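PDB 6ZYV: CIR protein from Plasmodium chabaudi chabaudi, which is of unknown function but belongs to the Plasmodium interspersed repeat (PIR) family of variant antigens, whose ectodomain is probably displayed by the parasite on infected red blood cells. Local coordinates for residues His72-Asp76 and Asp77-Gln81; Tyr192-Phe195 and Leu196-Asn200; Asp202-Ser206 and Ser207-Ile211; Lys225-Gly229 and Gln230-Phe234. The protein carries 5 engineered substitutions. One frame throughout, in Å; residues are numbered along the deposited sequence.

Contact 1: residues His72-Asp76 and Asp77-Gln81; sequences HICDD and DECSQ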
# COMPACT_ATOMS: atom_id res chain seq x y z
N HIS A 72 -11.25 -7.17 -4.75
CA HIS A 72 -11.93 -8.36 -4.22
C HIS A 72 -12.43 -8.17 -2.79
O HIS A 72 -13.30 -8.92 -2.36
CB HIS A 72 -11.00 -9.58 -4.22
CG HIS A 72 -10.57 -10.02 -5.57
ND1 HIS A 72 -11.41 -9.96 -6.66
CD2 HIS A 72 -9.39 -10.58 -5.96
CE1 HIS A 72 -10.73 -10.48 -7.67
NE2 HIS A 72 -9.50 -10.85 -7.29
N ILE A 73 -11.85 -7.20 -2.04
CA ILE A 73 -12.27 -6.90 -0.68
C ILE A 73 -13.70 -6.32 -0.70
O ILE A 73 -14.48 -6.58 0.22
CB ILE A 73 -11.25 -5.97 0.04
CG1 ILE A 73 -9.81 -6.54 -0.05
CG2 ILE A 73 -11.65 -5.79 1.52
CD1 ILE A 73 -8.70 -5.56 0.47
N CYS A 74 -14.06 -5.59 -1.75
CA CYS A 74 -15.41 -5.05 -1.91
C CYS A 74 -16.40 -6.19 -2.15
O CYS A 74 -16.03 -7.23 -2.75
CB CYS A 74 -15.44 -4.05 -3.06
SG CYS A 74 -14.22 -2.72 -2.92
N ASP A 75 -17.66 -6.02 -1.73
CA ASP A 75 -18.68 -7.02 -2.00
C ASP A 75 -18.97 -7.06 -3.49
O ASP A 75 -19.07 -6.01 -4.12
CB ASP A 75 -19.96 -6.76 -1.20
CG ASP A 75 -19.80 -7.12 0.27
OD1 ASP A 75 -19.00 -8.06 0.57
OD2 ASP A 75 -20.46 -6.48 1.12
N ASP A 76 -18.98 -8.30 -4.06
CA ASP A 76 -19.15 -8.60 -5.47
C ASP A 76 -18.17 -7.87 -6.36
O ASP A 76 -18.49 -7.59 -7.51
CB ASP A 76 -20.59 -8.32 -5.92
CG ASP A 76 -21.65 -9.08 -5.16
OD1 ASP A 76 -21.30 -10.00 -4.40
OD2 ASP A 76 -22.84 -8.76 -5.35
N ASP A 77 -16.98 -7.53 -5.83
CA ASP A 77 -15.96 -6.72 -6.53
C ASP A 77 -16.50 -5.34 -6.96
O ASP A 77 -15.94 -4.73 -7.88
CB ASP A 77 -15.37 -7.49 -7.73
CG ASP A 77 -14.36 -8.54 -7.31
OD1 ASP A 77 -14.74 -9.45 -6.53
OD2 ASP A 77 -13.19 -8.44 -7.73
N GLU A 78 -17.59 -4.88 -6.35
CA GLU A 78 -18.23 -3.60 -6.69
C GLU A 78 -17.89 -2.57 -5.65
O GLU A 78 -18.56 -2.44 -4.63
CB GLU A 78 -19.75 -3.76 -6.85
CG GLU A 78 -20.09 -4.51 -8.12
CD GLU A 78 -21.57 -4.67 -8.37
OE1 GLU A 78 -22.35 -4.60 -7.40
OE2 GLU A 78 -21.95 -4.85 -9.55
N CYS A 79 -16.80 -1.85 -5.89
CA CYS A 79 -16.31 -0.87 -4.95
C CYS A 79 -17.05 0.46 -5.03
O CYS A 79 -17.34 0.95 -6.11
CB CYS A 79 -14.81 -0.69 -5.13
SG CYS A 79 -13.82 -2.19 -4.86
N SER A 80 -17.29 1.08 -3.88
CA SER A 80 -17.84 2.42 -3.82
C SER A 80 -16.73 3.43 -4.22
O SER A 80 -15.56 3.06 -4.33
CB SER A 80 -18.34 2.72 -2.40
OG SER A 80 -17.27 2.86 -1.48
N GLN A 81 -17.09 4.72 -4.40
CA GLN A 81 -16.09 5.76 -4.71
C GLN A 81 -15.03 5.85 -3.61
O GLN A 81 -13.85 5.94 -3.91
CB GLN A 81 -16.76 7.12 -4.89
CG GLN A 81 -15.84 8.10 -5.60
CD GLN A 81 -15.92 7.96 -7.10
OE1 GLN A 81 -15.76 6.86 -7.67
NE2 GLN A 81 -16.16 9.07 -7.78
O HOH W 1 -16.05 -10.22 -4.48
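A disulfide between cysteines only five residues apart, Cys-74 and Cys-79, staples this short loop shut, the two SG atoms 2.1 Å from each other. The dihedral about the sulfur-sulfur bond is 101°, near the right angle such a bond prefers. Both half-cystines hold SG beside their own backbone N, and Cys-74 starts from a bond directed at the opposing segment.

A second clasp, this one polar, joins His-72 to Asp-77. ND1 of His-72 donates to OD2 of Asp-77 at 2.6 Å, meeting the syn lone pair of the carboxylate. The bond is short but bent, 134° at the hydrogen; the two side chains run alongside each other, with ring and carboxylate planes 65° apart. The acid comes in at the ring's edge, somewhat tilted from its plane. With CG set beside the backbone N, the carboxylate of Asp-77 is carried back to His-72. Its other oxygen, OD1, takes a hydrogen bond from a water at 2.6 Å.

The loop links helix 55-71 to helix 81-101 within the all-helical PIR ectodomain. Its tight reversal rests on two backbone bonds, Asp-77 N to Cys-74 O (3.2 Å) and Glu-78 N to Asp-75 O (2.9 Å), with Asp-76 and Asp-77 both at positive phi. Cys-74 is buried and lies against Glu-83 and Tyr-87 of helix 81-101, whereas Cys-79 touches Lys-84 of that helix and Glu-71 of the preceding one. Ser-80 then takes the N-cap position of helix 81-101, and its backbone N donates to the Glu-83 carboxylate.

Contact 2: residues Tyr192-Phe195 and Leu196-Asn200; sequences YQKF and LNDNN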
# COMPACT_ATOMS: atom_id res chain seq x y z
N TYR A 192 5.59 6.32 15.72
CA TYR A 192 4.90 7.31 14.92
C TYR A 192 5.15 8.75 15.47
O TYR A 192 5.40 9.67 14.68
CB TYR A 192 3.41 6.97 14.86
CG TYR A 192 2.63 8.01 14.10
CD1 TYR A 192 2.87 8.24 12.75
CD2 TYR A 192 1.68 8.80 14.74
CE1 TYR A 192 2.17 9.21 12.06
CE2 TYR A 192 0.96 9.76 14.05
CZ TYR A 192 1.20 9.96 12.70
OH TYR A 192 0.54 10.97 12.04
N GLN A 193 5.14 8.93 16.80
CA GLN A 193 5.43 10.22 17.42
C GLN A 193 6.85 10.67 17.05
O GLN A 193 7.05 11.83 16.71
CB GLN A 193 5.28 10.15 18.95
CG GLN A 193 5.55 11.48 19.68
CD GLN A 193 4.51 12.52 19.33
OE1 GLN A 193 3.39 12.51 19.84
NE2 GLN A 193 4.86 13.45 18.44
N LYS A 194 7.81 9.73 17.04
CA LYS A 194 9.18 9.99 16.65
C LYS A 194 9.25 10.37 15.17
O LYS A 194 10.02 11.25 14.80
CB LYS A 194 10.09 8.80 16.97
CG LYS A 194 11.56 9.08 16.71
CD LYS A 194 12.48 8.04 17.37
CE LYS A 194 13.95 8.29 17.06
NZ LYS A 194 14.28 7.89 15.68
N PHE A 195 8.44 9.74 14.32
CA PHE A 195 8.38 10.06 12.89
C PHE A 195 7.92 11.54 12.70
O PHE A 195 8.48 12.26 11.87
CB PHE A 195 7.46 9.07 12.15
CG PHE A 195 6.93 9.54 10.82
CD1 PHE A 195 7.73 9.50 9.69
CD2 PHE A 195 5.66 10.07 10.72
CE1 PHE A 195 7.26 9.99 8.48
CE2 PHE A 195 5.18 10.56 9.52
CZ PHE A 195 5.98 10.52 8.40
N LEU A 196 6.90 11.98 13.45
CA LEU A 196 6.38 13.35 13.36
C LEU A 196 7.44 14.35 13.81
O LEU A 196 7.63 15.38 13.15
CB LEU A 196 5.10 13.51 14.19
CG LEU A 196 3.89 12.65 13.77
CD1 LEU A 196 2.70 12.84 14.74
CD2 LEU A 196 3.49 12.96 12.34
N ASN A 197 8.12 14.05 14.93
CA ASN A 197 9.16 14.88 15.53
C ASN A 197 10.41 14.94 14.67
O ASN A 197 10.86 16.03 14.36
CB ASN A 197 9.51 14.42 16.95
CG ASN A 197 8.36 14.50 17.92
OD1 ASN A 197 7.27 14.96 17.58
ND2 ASN A 197 8.55 14.05 19.16
N ASP A 198 10.97 13.81 14.26
CA ASP A 198 12.19 13.78 13.46
C ASP A 198 12.03 14.45 12.11
O ASP A 198 12.98 15.05 11.61
CB ASP A 198 12.65 12.33 13.22
CG ASP A 198 13.19 11.59 14.43
OD1 ASP A 198 13.31 12.22 15.52
OD2 ASP A 198 13.48 10.38 14.30
N ASN A 199 10.86 14.33 11.50
CA ASN A 199 10.64 14.90 10.18
C ASN A 199 9.93 16.25 10.19
O ASN A 199 9.56 16.71 9.13
CB ASN A 199 9.91 13.91 9.31
CG ASN A 199 10.73 12.66 9.11
OD1 ASN A 199 11.65 12.63 8.29
ND2 ASN A 199 10.46 11.61 9.87
N ASN A 200 9.71 16.86 11.37
CA ASN A 200 9.05 18.16 11.50
C ASN A 200 7.69 18.16 10.77
O ASN A 200 7.40 19.07 9.99
CB ASN A 200 9.94 19.29 10.96
CG ASN A 200 9.62 20.63 11.56
OD1 ASN A 200 9.11 20.74 12.68
ND2 ASN A 200 9.88 21.68 10.83
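Leu-196 lies over one face of the Tyr-192 ring: its CG stands 4.2 Å from the ring centroid and 19° off the normal, a CH-pi contact. The methyls straddle the phenol end, CD1 at 3.6 Å from Tyr-192 CE2 and CD2 near the hydroxyl, which bonds to Tyr-208 OH. CD2 also reaches the Phe-195 ring.

On the polar side of helix 181-198, Gln-193 and Asn-197 set their amide planes 33° apart. NE2 of Gln-193 reaches OD1 of Asn-197 at 3.0 Å from above the carbonyl plane, in a bent bond; the same two atoms also bond to Thr-240 O and Thr-242 N. Lys-194, extended until it bends at chi4 (-75°), brings NZ to the syn lone pair of Asp-198 OD2 at 3.0 Å, a salt bridge one turn along.

At the helix end Asn-199 crosses Phe-195 at about a right angle. Its ND2 meets a lone pair of Phe-195 O at 2.9 Å, nearly straight, and its backbone N bonds the same oxygen. Asn-200, at positive phi, completes a Schellman motif. Two N-H donors thus grip the Phe-195 carbonyl, probably offsetting partial negative charge at the helix C terminus.

Contact 3: residues Asp202-Ser206 and Ser207-Ile211; sequences DTDDS and SYKQI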
# COMPACT_ATOMS: atom_id res chain seq x y z
N ASP A 202 3.98 18.71 10.09
CA ASP A 202 2.86 19.54 10.47
C ASP A 202 1.65 18.65 10.10
O ASP A 202 1.35 18.48 8.91
CB ASP A 202 2.89 20.83 9.63
CG ASP A 202 1.73 21.79 9.85
OD1 ASP A 202 0.84 21.47 10.67
OD2 ASP A 202 1.72 22.86 9.21
N THR A 203 1.00 18.05 11.10
CA THR A 203 -0.16 17.17 10.85
C THR A 203 -1.38 17.93 10.30
O THR A 203 -2.32 17.28 9.82
CB THR A 203 -0.49 16.36 12.09
OG1 THR A 203 -0.93 17.24 13.13
CG2 THR A 203 0.68 15.52 12.56
N ASP A 204 -1.36 19.28 10.34
CA ASP A 204 -2.41 20.13 9.80
C ASP A 204 -2.16 20.55 8.31
O ASP A 204 -2.98 21.24 7.72
CB ASP A 204 -2.64 21.35 10.69
CG ASP A 204 -3.91 22.12 10.36
OD1 ASP A 204 -4.89 21.49 9.89
OD2 ASP A 204 -3.94 23.36 10.60
N ASP A 205 -1.04 20.11 7.71
CA ASP A 205 -0.75 20.38 6.31
C ASP A 205 -1.77 19.61 5.43
O ASP A 205 -2.05 18.47 5.72
CB ASP A 205 0.71 19.95 6.03
CG ASP A 205 1.09 19.83 4.58
OD1 ASP A 205 0.95 20.83 3.84
OD2 ASP A 205 1.55 18.74 4.17
N SER A 206 -2.34 20.26 4.40
CA SER A 206 -3.34 19.72 3.49
C SER A 206 -2.95 18.37 2.94
O SER A 206 -3.79 17.46 2.93
CB SER A 206 -3.60 20.65 2.32
OG SER A 206 -4.12 21.91 2.71
N SER A 207 -1.69 18.24 2.46
CA SER A 207 -1.16 17.02 1.86
C SER A 207 -0.98 15.92 2.86
O SER A 207 -1.18 14.75 2.51
CB SER A 207 0.19 17.30 1.21
OG SER A 207 -0.00 18.23 0.16
N TYR A 208 -0.52 16.28 4.07
CA TYR A 208 -0.32 15.25 5.07
C TYR A 208 -1.68 14.69 5.51
O TYR A 208 -1.82 13.48 5.63
CB TYR A 208 0.50 15.75 6.26
CG TYR A 208 0.86 14.60 7.16
CD1 TYR A 208 1.85 13.69 6.80
CD2 TYR A 208 0.14 14.35 8.33
CE1 TYR A 208 2.13 12.57 7.58
CE2 TYR A 208 0.42 13.24 9.13
CZ TYR A 208 1.42 12.36 8.74
OH TYR A 208 1.71 11.25 9.49
N LYS A 209 -2.72 15.56 5.63
CA LYS A 209 -4.10 15.20 6.03
C LYS A 209 -4.73 14.15 5.12
O LYS A 209 -5.63 13.41 5.55
CB LYS A 209 -5.03 16.44 6.13
CG LYS A 209 -4.87 17.37 7.37
CD LYS A 209 -5.08 18.89 6.94
CE LYS A 209 -6.26 19.69 7.48
NZ LYS A 209 -6.28 21.11 6.97
N GLN A 210 -4.29 14.09 3.84
CA GLN A 210 -4.82 13.13 2.90
C GLN A 210 -4.12 11.78 2.94
O GLN A 210 -4.69 10.81 2.43
CB GLN A 210 -4.84 13.68 1.48
CG GLN A 210 -5.86 14.79 1.27
CD GLN A 210 -6.36 14.81 -0.16
OE1 GLN A 210 -6.15 15.79 -0.89
NE2 GLN A 210 -7.03 13.75 -0.60
N ILE A 211 -2.89 11.69 3.48
CA ILE A 211 -2.24 10.36 3.62
C ILE A 211 -2.43 9.80 5.04
O ILE A 211 -2.50 8.59 5.21
CB ILE A 211 -0.77 10.33 3.15
CG1 ILE A 211 0.12 11.23 4.04
CG2 ILE A 211 -0.71 10.78 1.72
CD1 ILE A 211 1.60 11.10 3.77
O HOH W 2 0.19 20.76 1.51
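Asp-205 and Tyr-208 meet in a capping bond: Tyr-208 N donates to Asp-205 OD2 at 3.2 Å, reaching the oxygen from 56° above the carboxylate plane. Asp-205, with CG anti to its N (chi1 166°), is the N-cap of the short, weakly bonded helix 206-211. Its other oxygen, OD1, accepts from a water at 2.5 Å that also bonds to Ser-207 OG, so the carboxylate is held at both oxygens. Lys-209 N donates to Asp-205 O at 3.0 Å.

Next to the cap, the Lys-209 chain, bent at chi2 and chi3, runs beside Asp-204 in the same direction. NZ forms a salt bridge with Asp-204 OD1 at 3.3 Å, a long, weak bond, and another weak one with Asp-204 O. Asp-202 to Asp-205 form a type I turn before the helix, and Asp-202 OD1 accepts from Asp-204 N at 3.1 Å in an Asx turn. Thr-203 lies alongside the Tyr-208 ring, its CG2 at 4.1 Å from CE2; its OG1 bonds to Thr-239 O.

Farther out, Tyr-208, the hydroxyl partner of Tyr-192, leans on helix 181-198 and also touches Phe-157 of helix 154-174, while Ser-207 and Gln-210 face helix 134-149.

Contact 4: residues Lys225-Gly229 and Gln230-Phe234; sequences KCNNG and QHSNF
Phe-234 folds back on Cys-226 and Asn-227 just past the C-terminal end of helix 213-226, in the loop that leads on to the tail of this helical ectodomain. Its CZ packs on Cys-226 CB at 3.6 Å. Asn-227 OD1 lies at the ring edge, 3.5 Å from Phe-234 CE2, with amide and ring planes 72° apart. The ring also touches Leu-182 and Ala-185 of helix 181-198, and Cys-226 is joined to Cys-181 by a disulfide that ties helix 213-226 to that helix.

Among the polar contacts, both ends of the Asn-227 amide are used. OD1 accepts from Ser-232 N at 2.8 Å, and ND2 donates to Ser-232 O at 2.9 Å in a nearly straight bond (170°) lying in the planes of both the amide and the carbonyl. Together the two bonds fix the rotation of the amide. The backbone bond from Gln-230 N to Cys-226 O is weak, and a water joins Asn-227 O, Gln-230 O and His-231 ND1. Gln-230 CG, set between its own N and carbonyl carbon (chi1 76°), passes 3.2 Å from Cys-226 O, and the chain then extends to bring NE2 to Tyr-178 O. Ser-232 OG donates to a lone pair of Gln-230 OE1 at 2.6 Å.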
# COMPACT_ATOMS: atom_id res chain seq x y z
N LYS A 225 -10.08 -4.46 16.90
CA LYS A 225 -10.01 -5.91 16.67
C LYS A 225 -9.29 -6.61 17.83
O LYS A 225 -9.74 -7.67 18.25
CB LYS A 225 -9.37 -6.27 15.31
CG LYS A 225 -10.21 -5.85 14.09
CD LYS A 225 -11.58 -6.55 14.05
CE LYS A 225 -12.49 -6.02 12.95
NZ LYS A 225 -13.69 -6.89 12.73
N CYS A 226 -8.22 -6.03 18.37
CA CYS A 226 -7.54 -6.61 19.54
C CYS A 226 -8.47 -6.65 20.72
O CYS A 226 -8.53 -7.67 21.40
CB CYS A 226 -6.26 -5.86 19.87
SG CYS A 226 -4.91 -6.16 18.70
N ASN A 227 -9.29 -5.59 20.90
CA ASN A 227 -10.26 -5.57 21.98
C ASN A 227 -11.50 -6.43 21.74
O ASN A 227 -12.51 -6.27 22.43
CB ASN A 227 -10.64 -4.13 22.35
CG ASN A 227 -9.82 -3.61 23.49
OD1 ASN A 227 -9.15 -4.36 24.22
ND2 ASN A 227 -9.83 -2.31 23.69
N ASN A 228 -11.43 -7.36 20.79
CA ASN A 228 -12.47 -8.36 20.56
C ASN A 228 -12.15 -9.70 21.26
O ASN A 228 -13.05 -10.50 21.49
CB ASN A 228 -12.78 -8.56 19.08
CG ASN A 228 -13.62 -7.45 18.49
OD1 ASN A 228 -14.22 -6.65 19.21
ND2 ASN A 228 -13.69 -7.37 17.18
N GLY A 229 -10.89 -9.92 21.62
CA GLY A 229 -10.48 -11.11 22.34
C GLY A 229 -9.75 -10.82 23.63
O GLY A 229 -9.30 -11.75 24.30
N GLN A 230 -9.61 -9.54 24.00
CA GLN A 230 -8.97 -9.08 25.23
C GLN A 230 -9.66 -7.77 25.73
O GLN A 230 -10.64 -7.31 25.14
CB GLN A 230 -7.44 -8.90 25.02
CG GLN A 230 -7.08 -7.65 24.26
CD GLN A 230 -5.60 -7.53 24.04
OE1 GLN A 230 -4.90 -6.77 24.72
NE2 GLN A 230 -5.09 -8.28 23.08
N HIS A 231 -9.15 -7.19 26.83
CA HIS A 231 -9.71 -5.97 27.36
C HIS A 231 -8.61 -5.03 27.77
O HIS A 231 -8.17 -5.08 28.90
CB HIS A 231 -10.65 -6.29 28.51
CG HIS A 231 -11.59 -5.18 28.81
ND1 HIS A 231 -12.41 -4.65 27.84
CD2 HIS A 231 -11.78 -4.48 29.96
CE1 HIS A 231 -13.06 -3.66 28.41
NE2 HIS A 231 -12.73 -3.54 29.69
N SER A 232 -8.16 -4.16 26.86
CA SER A 232 -7.05 -3.25 27.15
C SER A 232 -7.34 -1.79 26.84
O SER A 232 -8.15 -1.48 25.96
CB SER A 232 -5.81 -3.68 26.38
OG SER A 232 -5.51 -5.06 26.56
N ASN A 233 -6.62 -0.89 27.51
CA ASN A 233 -6.71 0.54 27.30
C ASN A 233 -5.57 0.92 26.35
O ASN A 233 -4.45 1.12 26.79
CB ASN A 233 -6.56 1.24 28.64
CG ASN A 233 -6.58 2.74 28.62
OD1 ASN A 233 -6.11 3.38 29.56
ND2 ASN A 233 -7.15 3.35 27.57
N PHE A 234 -5.86 1.01 25.07
CA PHE A 234 -4.87 1.31 24.05
C PHE A 234 -4.59 2.80 23.99
O PHE A 234 -5.50 3.60 24.18
CB PHE A 234 -5.33 0.77 22.68
CG PHE A 234 -5.26 -0.73 22.58
CD1 PHE A 234 -4.11 -1.36 22.13
CD2 PHE A 234 -6.34 -1.53 22.92
CE1 PHE A 234 -4.05 -2.74 22.02
CE2 PHE A 234 -6.28 -2.92 22.81
CZ PHE A 234 -5.12 -3.51 22.38
O HOH W 3 -12.70 -5.72 25.32

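How the contacts relate
From the N terminus the four contacts follow in series, none nested in or crossing another. Contact 1 closes the loop between helices 55-71 and 81-101 and lies apart, its centre about 35 Å from that of contact 2, on the opposite side of the chain's centre. Contact 2 ends helix 181-198, and contact 3 starts helix 206-211 just beyond. These two touch: Leu-196 CD2 packs on Thr-203 CG2 at 3.8 Å. Contact 4 closes the exit of helix 213-226, about 13 Å from contact 2 at the nearest atoms; both involve helix 181-198, near its opposite ends.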